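Local coordinates for protein probable transcriptional regulator, AsnC family (Thermus thermophilus, PDB 2DJW) that is a stand-alone RAM-domain protein of unknown function, seen with bound zinc, whose family relatives regulate transcription, at residues A4-R9 and A42-K47. Numbering follows the deposited sequence.
Sequences AFVLIR and ALVRLK
The two central strands of the RAM domain's four-stranded antiparallel sheet, in its ferredoxin-like alpha-beta fold, pair here, Ala-4, Phe-5 and Val-6 facing Val-44, Leu-43 and Ala-42. Two hydrogen-bonded pairs flank a non-hydrogen-bonded one. At Val-6 and Ala-42 the bonds are short: Val-6 N reaches Ala-42 O at 2.8 Å and almost in line (178° at the hydrogen), and Ala-42 N returns to Val-6 O at 2.7 Å. Toward Ala-4 they lengthen, Val-44 N to Ala-4 O being 3.1 Å and the return bond from Ala-4 N to Val-44 O weak.

On the helix-facing side the beta-branched valines suit extended backbone; their CG2 methyls, each anti to its own carbonyl carbon and beside the backbone N, are the branches that meet, Val-6 CG2 to Val-44 CG2 at 3.8 Å. The alanines offer a single methyl each to bulkier neighbours: Ile-8 CD1 reaches Ala-42 CB (4.1 Å), and Leu-46 CD1 reaches Ala-4 CB (4.2 Å). On the reverse side Phe-5 and Leu-43 lie side by side, Leu-43 CD1 meeting the ring obliquely at Phe-5 CE1 (3.7 Å); both larger apolar groups also pack on a second subunit.

Helix 52-60 covers Val-6, Val-44 and Leu-46, while strands 66-77 and 28-34 flank strands 2-10 and 40-46, respectively.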
loop_
_atom_site.group_PDB
_atom_site.type_symbol
_atom_site.label_atom_id
_atom_site.label_comp_id
_atom_site.label_asym_id
_atom_site.label_seq_id
_atom_site.Cartn_x
_atom_site.Cartn_y
_atom_site.Cartn_z
ATOM N N ALA A 4 -15.036 -6.431 19.840
ATOM C CA ALA A 4 -14.032 -6.468 18.797
ATOM C C ALA A 4 -14.717 -6.695 17.454
ATOM O O ALA A 4 -15.777 -7.331 17.375
ATOM C CB ALA A 4 -13.020 -7.573 19.084
ATOM N N PHE A 5 -14.122 -6.155 16.401
ATOM C CA PHE A 5 -14.616 -6.348 15.042
ATOM C C PHE A 5 -13.532 -7.155 14.374
ATOM O O PHE A 5 -12.414 -6.665 14.231
ATOM C CB PHE A 5 -14.821 -4.996 14.318
ATOM C CG PHE A 5 -15.844 -4.105 14.988
ATOM C CD1 PHE A 5 -17.176 -4.142 14.599
ATOM C CD2 PHE A 5 -15.480 -3.268 16.053
ATOM C CE1 PHE A 5 -18.129 -3.348 15.246
ATOM C CE2 PHE A 5 -16.430 -2.475 16.695
ATOM C CZ PHE A 5 -17.751 -2.502 16.293
ATOM N N VAL A 6 -13.841 -8.405 14.018
ATOM C CA VAL A 6 -12.848 -9.278 13.363
ATOM C C VAL A 6 -13.077 -9.328 11.858
ATOM O O VAL A 6 -14.127 -9.752 11.371
ATOM C CB VAL A 6 -12.730 -10.708 13.975
ATOM C CG1 VAL A 6 -11.505 -11.401 13.435
ATOM C CG2 VAL A 6 -12.649 -10.644 15.499
ATOM N N LEU A 7 -12.082 -8.842 11.137
ATOM C CA LEU A 7 -12.134 -8.780 9.700
ATOM C C LEU A 7 -11.456 -10.050 9.135
ATOM O O LEU A 7 -10.279 -10.297 9.377
ATOM C CB LEU A 7 -11.424 -7.499 9.238
ATOM C CG LEU A 7 -12.107 -6.101 9.202
ATOM C CD1 LEU A 7 -13.023 -5.753 10.386
ATOM C CD2 LEU A 7 -11.051 -5.000 8.997
ATOM N N ILE A 8 -12.230 -10.843 8.387
ATOM C CA ILE A 8 -11.770 -12.135 7.847
ATOM C C ILE A 8 -11.737 -12.114 6.313
ATOM O O ILE A 8 -12.767 -11.890 5.664
ATOM C CB ILE A 8 -12.661 -13.295 8.343
ATOM C CG1 ILE A 8 -12.943 -13.182 9.839
ATOM C CG2 ILE A 8 -12.081 -14.665 8.013
ATOM C CD1 ILE A 8 -14.409 -12.884 10.126
ATOM N N ARG A 9 -10.545 -12.297 5.749
ATOM C CA ARG A 9 -10.390 -12.545 4.319
ATOM C C ARG A 9 -10.208 -14.052 4.063
ATOM O O ARG A 9 -9.136 -14.624 4.340
ATOM C CB ARG A 9 -9.201 -11.768 3.739
ATOM C CG ARG A 9 -8.772 -12.227 2.326
ATOM C CD ARG A 9 -7.632 -11.397 1.791
ATOM N NE ARG A 9 -7.961 -9.974 1.920
ATOM C CZ ARG A 9 -7.303 -9.088 2.670
ATOM N NH1 ARG A 9 -6.214 -9.436 3.355
ATOM N NH2 ARG A 9 -7.734 -7.837 2.706
ATOM N N ALA A 42 -16.708 -10.458 11.698
ATOM C CA ALA A 42 -17.369 -10.932 12.908
ATOM C C ALA A 42 -17.439 -9.880 14.017
ATOM O O ALA A 42 -16.416 -9.375 14.462
ATOM C CB ALA A 42 -16.709 -12.231 13.441
ATOM N N LEU A 43 -18.652 -9.582 14.471
ATOM C CA LEU A 43 -18.859 -8.814 15.688
ATOM C C LEU A 43 -18.842 -9.771 16.887
ATOM O O LEU A 43 -19.775 -10.566 17.079
ATOM C CB LEU A 43 -20.182 -8.050 15.624
ATOM C CG LEU A 43 -20.612 -7.257 16.860
ATOM C CD1 LEU A 43 -19.622 -6.131 17.142
ATOM C CD2 LEU A 43 -22.025 -6.689 16.683
ATOM N N VAL A 44 -17.769 -9.670 17.675
ATOM C CA VAL A 44 -17.492 -10.533 18.806
ATOM C C VAL A 44 -17.705 -9.762 20.135
ATOM O O VAL A 44 -17.569 -8.534 20.184
ATOM C CB VAL A 44 -16.034 -11.117 18.722
ATOM C CG1 VAL A 44 -15.809 -12.156 19.760
ATOM C CG2 VAL A 44 -15.765 -11.767 17.361
ATOM N N ARG A 45 -18.064 -10.489 21.194
ATOM C CA ARG A 45 -18.205 -9.917 22.540
ATOM C C ARG A 45 -17.342 -10.729 23.457
ATOM O O ARG A 45 -17.489 -11.952 23.506
ATOM C CB ARG A 45 -19.657 -9.994 23.030
ATOM C CG ARG A 45 -20.695 -9.460 22.053
ATOM C CD ARG A 45 -20.621 -7.963 21.890
ATOM N NE ARG A 45 -21.836 -7.493 21.237
ATOM C CZ ARG A 45 -22.050 -6.251 20.835
ATOM N NH1 ARG A 45 -21.115 -5.326 21.010
ATOM N NH2 ARG A 45 -23.203 -5.939 20.251
ATOM N N LEU A 46 -16.433 -10.074 24.171
ATOM C CA LEU A 46 -15.451 -10.797 24.986
ATOM C C LEU A 46 -15.549 -10.532 26.486
ATOM O O LEU A 46 -15.785 -9.401 26.910
ATOM C CB LEU A 46 -14.028 -10.493 24.505
ATOM C CG LEU A 46 -13.734 -10.582 23.002
ATOM C CD1 LEU A 46 -12.556 -9.692 22.641
ATOM C CD2 LEU A 46 -13.487 -12.041 22.602
ATOM N N LYS A 47 -15.345 -11.585 27.279
ATOM C CA LYS A 47 -15.198 -11.462 28.736
ATOM C C LYS A 47 -13.950 -10.648 29.096
ATOM O O LYS A 47 -13.999 -9.781 29.959
ATOM C CB LYS A 47 -15.158 -12.853 29.405
ATOM C CG LYS A 47 -14.433 -12.900 30.785
ATOM C CD LYS A 47 -15.224 -12.194 31.924
ATOM C CE LYS A 47 -14.314 -11.351 32.852
ATOM N NZ LYS A 47 -13.252 -12.135 33.581
#